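PDB 3KTO: response regulator receiver protein from Pseudoalteromonas atlantica T6c, which probably acts as a receiver domain of the CheY type, taking up a signal in a two-component pathway and passing it to gene regulation. Local coordinates for residues Glu113-Leu116 with Val117-Gln121; Gln34-Ser38 with Ala39-Met43; His14-Asp17 with Ala18-Ala21; Glu57-Glu61 with Asp62-Ser66. One frame throughout, in Å; residues are numbered along the deposited sequence.

Contact 1: residues Glu113-Leu116 with Val117-Gln121; sequences EHVL and VHDVQ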
loop_
_atom_site.group_PDB
_atom_site.type_symbol
_atom_site.label_atom_id
_atom_site.label_comp_id
_atom_site.label_asym_id
_atom_site.label_seq_id
_atom_site.Cartn_x
_atom_site.Cartn_y
_atom_site.Cartn_z
ATOM N N GLU A 113 -5.131 -1.332 16.903
ATOM C CA GLU A 113 -5.309 -2.705 17.324
ATOM C C GLU A 113 -6.433 -2.968 18.316
ATOM O O GLU A 113 -7.125 -3.977 18.186
ATOM C CB GLU A 113 -3.995 -3.290 17.845
ATOM C CG GLU A 113 -3.362 -2.572 19.007
ATOM C CD GLU A 113 -2.207 -3.367 19.587
ATOM O OE1 GLU A 113 -1.324 -3.787 18.804
ATOM O OE2 GLU A 113 -2.182 -3.579 20.819
ATOM N N HIS A 114 -6.654 -2.083 19.287
ATOM C CA HIS A 114 -7.719 -2.364 20.248
ATOM C C HIS A 114 -9.099 -2.353 19.601
ATOM O O HIS A 114 -10.007 -3.044 20.056
ATOM C CB HIS A 114 -7.672 -1.414 21.459
ATOM C CG HIS A 114 -8.240 -0.054 21.206
ATOM N ND1 HIS A 114 -7.474 1.007 20.773
ATOM C CD2 HIS A 114 -9.497 0.427 21.354
ATOM C CE1 HIS A 114 -8.235 2.083 20.669
ATOM N NE2 HIS A 114 -9.467 1.758 21.014
ATOM N N VAL A 115 -9.255 -1.590 18.526
ATOM C CA VAL A 115 -10.536 -1.556 17.836
ATOM C C VAL A 115 -10.783 -2.937 17.240
ATOM O O VAL A 115 -11.832 -3.540 17.442
ATOM C CB VAL A 115 -10.538 -0.511 16.701
ATOM C CG1 VAL A 115 -11.833 -0.607 15.897
ATOM C CG2 VAL A 115 -10.393 0.883 17.289
ATOM N N LEU A 116 -9.799 -3.445 16.510
ATOM C CA LEU A 116 -9.937 -4.754 15.903
ATOM C C LEU A 116 -10.103 -5.822 16.977
ATOM O O LEU A 116 -11.008 -6.645 16.899
ATOM C CB LEU A 116 -8.721 -5.080 15.040
ATOM C CG LEU A 116 -8.718 -6.506 14.484
ATOM C CD1 LEU A 116 -9.868 -6.683 13.501
ATOM C CD2 LEU A 116 -7.385 -6.789 13.818
ATOM N N VAL A 117 -9.234 -5.805 17.982
ATOM C CA VAL A 117 -9.308 -6.801 19.046
ATOM C C VAL A 117 -10.698 -6.794 19.675
ATOM O O VAL A 117 -11.311 -7.843 19.865
ATOM C CB VAL A 117 -8.215 -6.547 20.120
ATOM C CG1 VAL A 117 -8.362 -7.533 21.275
ATOM C CG2 VAL A 117 -6.842 -6.701 19.489
ATOM N N HIS A 118 -11.206 -5.603 19.960
ATOM C CA HIS A 118 -12.524 -5.466 20.554
ATOM C C HIS A 118 -13.622 -6.050 19.666
ATOM O O HIS A 118 -14.478 -6.797 20.140
ATOM C CB HIS A 118 -12.816 -3.990 20.842
ATOM C CG HIS A 118 -14.161 -3.753 21.451
ATOM N ND1 HIS A 118 -15.315 -3.679 20.699
ATOM C CD2 HIS A 118 -14.545 -3.632 22.743
ATOM C CE1 HIS A 118 -16.352 -3.524 21.504
ATOM N NE2 HIS A 118 -15.912 -3.494 22.749
ATOM N N ASP A 119 -13.601 -5.709 18.380
ATOM C CA ASP A 119 -14.604 -6.215 17.443
ATOM C C ASP A 119 -14.625 -7.733 17.388
ATOM O O ASP A 119 -15.691 -8.348 17.322
ATOM C CB ASP A 119 -14.351 -5.679 16.032
ATOM C CG ASP A 119 -14.732 -4.222 15.884
ATOM O OD1 ASP A 119 -15.394 -3.686 16.795
ATOM O OD2 ASP A 119 -14.379 -3.621 14.847
ATOM N N VAL A 120 -13.444 -8.338 17.402
ATOM C CA VAL A 120 -13.345 -9.788 17.351
ATOM C C VAL A 120 -13.825 -10.436 18.654
ATOM O O VAL A 120 -14.544 -11.434 18.627
ATOM C CB VAL A 120 -11.900 -10.220 17.053
ATOM C CG1 VAL A 120 -11.771 -11.733 17.161
ATOM C CG2 VAL A 120 -11.506 -9.751 15.649
ATOM N N GLN A 121 -13.429 -9.871 19.789
ATOM C CA GLN A 121 -13.847 -10.408 21.082
ATOM C C GLN A 121 -15.372 -10.386 21.165
ATOM O O GLN A 121 -15.997 -11.317 21.686
ATOM C CB GLN A 121 -13.262 -9.572 22.222
ATOM C CG GLN A 121 -13.424 -10.198 23.598
ATOM C CD GLN A 121 -12.614 -11.475 23.752
ATOM O OE1 GLN A 121 -13.164 -12.580 23.759
ATOM N NE2 GLN A 121 -11.299 -11.327 23.872
#
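L116 and V120 meet in an i to i+4 contact near the start of the carboxy-terminal helix 113-127, which packs beside the outermost strand 105-108 of the parallel sheet. Their side chains run side by side in the same direction, with L116 CD1 4.1 Å from V120 CG2. Underneath, the helical bonds are regular: V117 N reaches E113 O at 2.8 Å and 173°, and V120 N reaches L116 O at 3.0 Å. V117 sets its CG2 branch beside its own backbone N, which brings CG2 to 3.0 Å from E113 O. D119 carries its carboxylate back along the preceding turn (chi1 -74°), its CG 3.4 Å from V115 O and its OD2 4.1 Å from V115 CG1. The apolar row continues inward: L116 meets L22 and L25 of helix 16-26, and V120 meets I84 of strand 83-87. Beyond the helix, D119 OD2 lies close to D105 OD2. The chemistry therefore divides by face, with an aliphatic side turned to the sheet and the neighbouring helix, and at its margin a carboxylate whose like-charged neighbour would probably raise the proton affinity of the pair.

Contact 2: residues Gln34-Ser38 with Ala39-Met43; sequences QCFAS and AESFM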
loop_
_atom_site.group_PDB
_atom_site.type_symbol
_atom_site.label_atom_id
_atom_site.label_comp_id
_atom_site.label_asym_id
_atom_site.label_seq_id
_atom_site.Cartn_x
_atom_site.Cartn_y
_atom_site.Cartn_z
ATOM N N GLN A 34 -8.309 -18.680 10.358
ATOM C CA GLN A 34 -8.016 -19.383 9.116
ATOM C C GLN A 34 -8.055 -18.352 7.982
ATOM O O GLN A 34 -9.087 -17.719 7.741
ATOM C CB GLN A 34 -9.046 -20.485 8.887
ATOM C CG GLN A 34 -8.846 -21.248 7.598
ATOM C CD GLN A 34 -9.506 -22.611 7.627
ATOM O OE1 GLN A 34 -10.559 -22.794 8.248
ATOM N NE2 GLN A 34 -8.899 -23.576 6.942
ATOM N N CYS A 35 -6.933 -18.203 7.284
ATOM C CA CYS A 35 -6.789 -17.205 6.224
ATOM C C CYS A 35 -6.856 -17.681 4.782
ATOM O O CYS A 35 -6.560 -18.835 4.473
ATOM C CB CYS A 35 -5.480 -16.455 6.425
ATOM S SG CYS A 35 -5.301 -15.779 8.086
ATOM N N PHE A 36 -7.225 -16.749 3.906
ATOM C CA PHE A 36 -7.356 -16.997 2.473
ATOM C C PHE A 36 -6.872 -15.770 1.721
ATOM O O PHE A 36 -7.206 -14.640 2.081
ATOM C CB PHE A 36 -8.816 -17.282 2.126
ATOM C CG PHE A 36 -9.342 -18.531 2.758
ATOM C CD1 PHE A 36 -9.118 -19.772 2.167
ATOM C CD2 PHE A 36 -10.014 -18.478 3.972
ATOM C CE1 PHE A 36 -9.556 -20.945 2.778
ATOM C CE2 PHE A 36 -10.457 -19.649 4.591
ATOM C CZ PHE A 36 -10.224 -20.881 3.990
ATOM N N ALA A 37 -6.102 -15.996 0.669
ATOM C CA ALA A 37 -5.543 -14.903 -0.115
ATOM C C ALA A 37 -6.447 -14.314 -1.199
ATOM O O ALA A 37 -6.063 -13.340 -1.855
ATOM C CB ALA A 37 -4.226 -15.348 -0.734
ATOM N N SER A 38 -7.631 -14.887 -1.402
ATOM C CA SER A 38 -8.542 -14.368 -2.427
ATOM C C SER A 38 -9.966 -14.862 -2.226
ATOM O O SER A 38 -10.203 -15.797 -1.465
ATOM C CB SER A 38 -8.076 -14.790 -3.827
ATOM O OG SER A 38 -8.248 -16.189 -4.020
ATOM N N ALA A 39 -10.911 -14.235 -2.924
ATOM C CA ALA A 39 -12.313 -14.633 -2.838
ATOM C C ALA A 39 -12.452 -16.009 -3.484
ATOM O O ALA A 39 -13.192 -16.860 -3.004
ATOM C CB ALA A 39 -13.194 -13.632 -3.568
ATOM N N GLU A 40 -11.736 -16.210 -4.585
ATOM C CA GLU A 40 -11.775 -17.482 -5.292
ATOM C C GLU A 40 -11.343 -18.616 -4.356
ATOM O O GLU A 40 -12.005 -19.645 -4.267
ATOM C CB GLU A 40 -10.854 -17.425 -6.507
ATOM C CG GLU A 40 -10.750 -18.725 -7.269
ATOM C CD GLU A 40 -9.702 -18.666 -8.362
ATOM O OE1 GLU A 40 -8.513 -18.457 -8.042
ATOM O OE2 GLU A 40 -10.069 -18.826 -9.542
ATOM N N SER A 41 -10.231 -18.413 -3.655
ATOM C CA SER A 41 -9.719 -19.409 -2.724
ATOM C C SER A 41 -10.698 -19.680 -1.584
ATOM O O SER A 41 -10.918 -20.832 -1.205
ATOM C CB SER A 41 -8.384 -18.951 -2.145
ATOM O OG SER A 41 -7.895 -19.908 -1.229
ATOM N N PHE A 42 -11.287 -18.622 -1.029
ATOM C CA PHE A 42 -12.239 -18.799 0.058
ATOM C C PHE A 42 -13.497 -19.526 -0.398
ATOM O O PHE A 42 -14.078 -20.294 0.363
ATOM C CB PHE A 42 -12.670 -17.461 0.653
ATOM C CG PHE A 42 -13.745 -17.598 1.687
ATOM C CD1 PHE A 42 -13.451 -18.111 2.950
ATOM C CD2 PHE A 42 -15.065 -17.288 1.379
ATOM C CE1 PHE A 42 -14.457 -18.320 3.892
ATOM C CE2 PHE A 42 -16.078 -17.494 2.310
ATOM C CZ PHE A 42 -15.770 -18.015 3.573
HETATM N N MSE A 43 -13.927 -19.262 -1.628
HETATM C CA MSE A 43 -15.134 -19.889 -2.155
HETATM C C MSE A 43 -14.996 -21.392 -2.366
HETATM O O MSE A 43 -15.982 -22.071 -2.642
HETATM C CB MSE A 43 -15.563 -19.214 -3.460
HETATM C CG MSE A 43 -16.123 -17.822 -3.260
HETATM SE SE MSE A 43 -17.620 -17.808 -2.049
HETATM C CE MSE A 43 -18.921 -17.031 -3.264
HETATM O O HOH W 1 -5.597 -18.826 -0.143
#
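F36 and F42 meet as a T-shaped pair in which F42 points its edge at a face of F36. The ring planes stand at 77°, the centroids are 5.4 Å apart, and F42 CD1 comes down to 3.6 Å from F36 CD2. F42 also places its backbone over that ring: its CA lies 4.2 Å from the F36 centroid and 26° off the ring normal, a CH-pi contact. S41 approaches F36 quite differently, its OG sitting in the ring plane at the rim, 3.6 Å from CD1. The same hydroxyl shares water 1 with A37 N, which donates to that water, so the turn and the first turn of the helix are bridged by solvent. S38 supplies the polar lock. Its OG, held between its own backbone N and carbonyl carbon (chi1 70°), accepts from S41 N at 3.0 Å in a nearly straight bond, while S38 O takes F42 N. Both acceptors thus grip amides in the opening turn of the helix. Further out, F42 makes a second edge-to-face pair with Y10 of strand 8-12 and touches L74 of helix 66-76. The arrangement is a serine N-cap at a strand-to-helix junction, here joining strand 32-36, outermost in the parallel sheet of the receiver fold, to the short helix 39-42.

Contact 3: residues His14-Asp17 with Ala18-Ala21; sequences HQKD and ARAA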
loop_
_atom_site.group_PDB
_atom_site.type_symbol
_atom_site.label_atom_id
_atom_site.label_comp_id
_atom_site.label_asym_id
_atom_site.label_seq_id
_atom_site.Cartn_x
_atom_site.Cartn_y
_atom_site.Cartn_z
ATOM N N HIS A 14 -5.791 -10.312 0.423
ATOM C CA HIS A 14 -4.725 -10.648 -0.520
ATOM C C HIS A 14 -3.335 -10.175 -0.081
ATOM O O HIS A 14 -2.332 -10.505 -0.714
ATOM C CB HIS A 14 -5.034 -10.050 -1.888
ATOM C CG HIS A 14 -5.091 -8.557 -1.883
ATOM N ND1 HIS A 14 -6.088 -7.857 -1.246
ATOM C CD2 HIS A 14 -4.240 -7.629 -2.383
ATOM C CE1 HIS A 14 -5.853 -6.560 -1.354
ATOM N NE2 HIS A 14 -4.736 -6.396 -2.038
ATOM N N GLN A 15 -3.275 -9.393 0.992
ATOM C CA GLN A 15 -1.996 -8.900 1.480
ATOM C C GLN A 15 -1.356 -9.885 2.455
ATOM O O GLN A 15 -1.859 -10.094 3.559
ATOM C CB GLN A 15 -2.176 -7.543 2.155
ATOM C CG GLN A 15 -2.398 -6.394 1.179
ATOM C CD GLN A 15 -1.188 -6.151 0.283
ATOM O OE1 GLN A 15 -0.048 -6.131 0.751
ATOM N NE2 GLN A 15 -1.436 -5.949 -1.006
ATOM N N LYS A 16 -0.252 -10.490 2.032
ATOM C CA LYS A 16 0.466 -11.448 2.860
ATOM C C LYS A 16 0.811 -10.887 4.231
ATOM O O LYS A 16 0.579 -11.539 5.247
ATOM C CB LYS A 16 1.752 -11.902 2.164
ATOM C CG LYS A 16 1.532 -12.830 0.985
ATOM C CD LYS A 16 2.849 -13.419 0.500
ATOM C CE LYS A 16 3.750 -12.359 -0.100
ATOM N NZ LYS A 16 3.190 -11.837 -1.373
ATOM N N ASP A 17 1.368 -9.680 4.263
ATOM C CA ASP A 17 1.742 -9.054 5.529
ATOM C C ASP A 17 0.532 -8.901 6.445
ATOM O O ASP A 17 0.633 -9.075 7.660
ATOM C CB ASP A 17 2.369 -7.672 5.288
ATOM C CG ASP A 17 3.631 -7.734 4.443
ATOM O OD1 ASP A 17 4.171 -8.841 4.243
ATOM O OD2 ASP A 17 4.093 -6.669 3.984
ATOM N N ALA A 18 -0.608 -8.561 5.855
ATOM C CA ALA A 18 -1.839 -8.387 6.613
ATOM C C ALA A 18 -2.245 -9.694 7.288
ATOM O O ALA A 18 -2.503 -9.719 8.488
ATOM C CB ALA A 18 -2.953 -7.896 5.694
ATOM N N ARG A 19 -2.303 -10.779 6.521
ATOM C CA ARG A 19 -2.667 -12.072 7.086
ATOM C C ARG A 19 -1.698 -12.420 8.214
ATOM O O ARG A 19 -2.098 -12.933 9.259
ATOM C CB ARG A 19 -2.629 -13.162 6.009
ATOM C CG ARG A 19 -3.566 -12.902 4.834
ATOM C CD ARG A 19 -3.801 -14.148 4.007
ATOM N NE ARG A 19 -2.618 -14.623 3.295
ATOM C CZ ARG A 19 -2.177 -14.127 2.140
ATOM N NH1 ARG A 19 -2.815 -13.127 1.554
ATOM N NH2 ARG A 19 -1.115 -14.661 1.553
ATOM N N ALA A 20 -0.418 -12.138 8.000
ATOM C CA ALA A 20 0.588 -12.420 9.013
ATOM C C ALA A 20 0.345 -11.575 10.262
ATOM O O ALA A 20 0.158 -12.108 11.358
ATOM C CB ALA A 20 1.981 -12.144 8.457
ATOM N N ALA A 21 0.335 -10.257 10.085
ATOM C CA ALA A 21 0.135 -9.313 11.183
ATOM C C ALA A 21 -1.167 -9.507 11.952
ATOM O O ALA A 21 -1.177 -9.484 13.186
ATOM C CB ALA A 21 0.210 -7.893 10.655
#
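Q15 O accepts the amide of R19 at 3.1 Å, the first of three successive i to i+4 bonds that wind helix 16-26. K16 O takes A20 N next, and D17 O takes A21 N at 2.7 Å and 172°. Q15 stands at the N-cap, with H14 still in the loop before it. Small side chains fit closely against this turn: A18 CB lies 3.6 Å from Q15 CB, and A21 CB comes to 3.2 Å from D17 O. This is the start of the helix in the beta-alpha-beta unit formed by strand 8-12, helix 16-26 and strand 32-36, and the loop before it follows the strand that, in receiver domains, leads into the acidic phosphorylation pocket. R19 then folds back toward the loop. A bend at its third torsion (chi3 -67°) turns the guanidinium across the helix start, so that one face lies over K16, whose CA is 3.6 Å above the plane and offset to the rim. NH2 touches the K16 side chain at CG, 3.3 Å away, while the H14 backbone meets the group at its edge, H14 C lying 3.4 Å from NH1. The main polar partner of NH1 is D13 O, to which it is hydrogen-bonded, and this ties the arginine to the loop preceding its own helix. K16 and R19 pass at a slant, but their like charges stay apart, K16 NZ being 5.9 Å from R19 NH2. The partner of K16 NZ lies in another chain, where D17 of the third subunit forms a long, weak ion pair with it.

Contact 4: residues Glu57-Glu61 with Asp62-Ser66; sequences EAHLE and DKKDS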
loop_
_atom_site.group_PDB
_atom_site.type_symbol
_atom_site.label_atom_id
_atom_site.label_comp_id
_atom_site.label_asym_id
_atom_site.label_seq_id
_atom_site.Cartn_x
_atom_site.Cartn_y
_atom_site.Cartn_z
ATOM N N GLU A 57 -11.079 -7.982 3.483
ATOM C CA GLU A 57 -10.481 -6.781 2.912
ATOM C C GLU A 57 -11.481 -6.367 1.840
ATOM O O GLU A 57 -11.879 -7.179 1.003
ATOM C CB GLU A 57 -9.113 -7.118 2.294
ATOM C CG GLU A 57 -8.637 -6.204 1.153
ATOM C CD GLU A 57 -8.459 -4.750 1.552
ATOM O OE1 GLU A 57 -7.670 -4.465 2.484
ATOM O OE2 GLU A 57 -9.107 -3.886 0.923
ATOM N N ALA A 58 -11.903 -5.110 1.885
ATOM C CA ALA A 58 -12.889 -4.601 0.939
ATOM C C ALA A 58 -12.476 -4.656 -0.521
ATOM O O ALA A 58 -13.319 -4.884 -1.394
ATOM C CB ALA A 58 -13.279 -3.140 1.304
ATOM N N HIS A 59 -11.193 -4.444 -0.789
ATOM C CA HIS A 59 -10.711 -4.404 -2.169
ATOM C C HIS A 59 -9.713 -5.508 -2.502
ATOM O O HIS A 59 -8.549 -5.236 -2.810
ATOM C CB HIS A 59 -10.078 -3.039 -2.430
ATOM C CG HIS A 59 -10.910 -1.892 -1.951
ATOM N ND1 HIS A 59 -12.232 -1.731 -2.306
ATOM C CD2 HIS A 59 -10.609 -0.849 -1.141
ATOM C CE1 HIS A 59 -12.709 -0.638 -1.737
ATOM N NE2 HIS A 59 -11.743 -0.084 -1.023
ATOM N N LEU A 60 -10.181 -6.749 -2.432
ATOM C CA LEU A 60 -9.338 -7.903 -2.716
ATOM C C LEU A 60 -8.658 -7.787 -4.075
ATOM O O LEU A 60 -9.298 -7.475 -5.079
ATOM C CB LEU A 60 -10.173 -9.184 -2.639
ATOM C CG LEU A 60 -10.659 -9.521 -1.227
ATOM C CD1 LEU A 60 -11.756 -10.574 -1.291
ATOM C CD2 LEU A 60 -9.489 -10.002 -0.379
ATOM N N GLU A 61 -7.350 -8.021 -4.079
ATOM C CA GLU A 61 -6.530 -7.946 -5.282
ATOM C C GLU A 61 -6.641 -6.616 -6.026
ATOM O O GLU A 61 -6.432 -6.545 -7.234
ATOM C CB GLU A 61 -6.858 -9.118 -6.215
ATOM C CG GLU A 61 -6.680 -10.464 -5.524
ATOM C CD GLU A 61 -6.528 -11.627 -6.486
ATOM O OE1 GLU A 61 -7.377 -11.784 -7.387
ATOM O OE2 GLU A 61 -5.557 -12.397 -6.329
ATOM N N ASP A 62 -6.947 -5.554 -5.289
ATOM C CA ASP A 62 -7.065 -4.225 -5.878
ATOM C C ASP A 62 -8.295 -4.047 -6.774
ATOM O O ASP A 62 -8.372 -3.092 -7.551
ATOM C CB ASP A 62 -5.785 -3.884 -6.644
ATOM C CG ASP A 62 -5.164 -2.573 -6.186
ATOM O OD1 ASP A 62 -5.423 -2.155 -5.035
ATOM O OD2 ASP A 62 -4.407 -1.968 -6.974
ATOM N N LYS A 63 -9.244 -4.975 -6.656
ATOM C CA LYS A 63 -10.509 -4.913 -7.389
ATOM C C LYS A 63 -11.467 -4.212 -6.429
ATOM O O LYS A 63 -11.912 -4.797 -5.451
ATOM C CB LYS A 63 -11.029 -6.316 -7.711
ATOM C CG LYS A 63 -10.364 -6.963 -8.916
ATOM C CD LYS A 63 -8.908 -7.286 -8.675
ATOM C CE LYS A 63 -8.250 -7.807 -9.952
ATOM N NZ LYS A 63 -9.073 -8.861 -10.606
ATOM N N LYS A 64 -11.773 -2.952 -6.712
ATOM C CA LYS A 64 -12.621 -2.163 -5.838
ATOM C C LYS A 64 -13.888 -2.866 -5.408
ATOM O O LYS A 64 -14.617 -3.400 -6.229
ATOM C CB LYS A 64 -12.978 -0.828 -6.496
ATOM C CG LYS A 64 -13.587 0.169 -5.518
ATOM C CD LYS A 64 -13.869 1.493 -6.206
ATOM C CE LYS A 64 -14.275 2.561 -5.203
ATOM N NZ LYS A 64 -14.648 3.831 -5.892
ATOM N N ASP A 65 -14.125 -2.864 -4.099
ATOM C CA ASP A 65 -15.313 -3.460 -3.515
ATOM C C ASP A 65 -15.490 -4.970 -3.698
ATOM O O ASP A 65 -16.521 -5.494 -3.307
ATOM C CB ASP A 65 -16.569 -2.763 -4.057
ATOM C CG ASP A 65 -16.715 -1.328 -3.562
ATOM O OD1 ASP A 65 -15.937 -0.906 -2.678
ATOM O OD2 ASP A 65 -17.622 -0.630 -4.065
ATOM N N SER A 66 -14.507 -5.671 -4.261
ATOM C CA SER A 66 -14.672 -7.118 -4.466
ATOM C C SER A 66 -14.882 -7.894 -3.161
ATOM O O SER A 66 -15.579 -8.906 -3.143
ATOM C CB SER A 66 -13.495 -7.700 -5.260
ATOM O OG SER A 66 -12.250 -7.535 -4.618
HETATM O O HOH W 2 -6.439 -3.260 -2.545
HETATM O O HOH W 3 -9.807 -10.796 -8.277
#
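H59 carries its ring from the 57-61 segment to the backbone of 62-66, and its atoms meet K63 O, then D65, in turn. CB lies 3.9 Å from K63 O, a carbonyl that also receives a CA-H...O contact from H59 CA at 3.5 Å. CG passes 4.0 Å from D65 N. ND1 accepts D65 N at 2.8 Å and 176°, with the donor only 6° out of the ring plane, so a backbone amide helps to fix the rotation of the ring. CE1 runs on to 3.4 Å from D65 OD1, ring and carboxylate planes being 25° apart. At the tip, NE2 has a weak hydrogen bond to S89 O. A58 CB sits over the centre of one ring face, 3.9 Å above the plane. The main chain of H59 is held as well: its N donates to E57 OE2 on the anti lone pair, and its O receives D62 N together with water 2, which also donates to D62 OD1. K63 N closes the next turn on L60 O. D65 is itself positioned by T94 and R97 of helix 92-100, and E57 pairs with K109, probably at the place where receivers commonly carry the phosphoacceptor aspartate. The loop thus spans from strand 51-57 to helix 66-76, with A58 bonded through its backbone to M86 of strand 83-87 and to G67, and with H59 leaning on T94 of helix 92-100.

Contacts 1, 3 and 4 are each partly buried, whereas contact 2 lies at the surface. Contacts 2 and 3 share the beta-alpha-beta unit of strand 8-12, helix 16-26 and strand 32-36, contact 3 on its helix and contact 2 at the end of its last strand; contact 4 occupies the loop between strand 51-57 and helix 66-76. Contact 1 relies on aliphatic branches, contact 3 on alanines and a folded arginine, contact 2 on aromatic rings and a serine cap, contact 4 on a histidine accepting a loop amide. Contacts 2, 3 and 4 adjoin one another, A37 CB lying 3.5 Å from R19 NH1. Contact 1 stands apart, its centre about 22 Å from those of contacts 2 and 4.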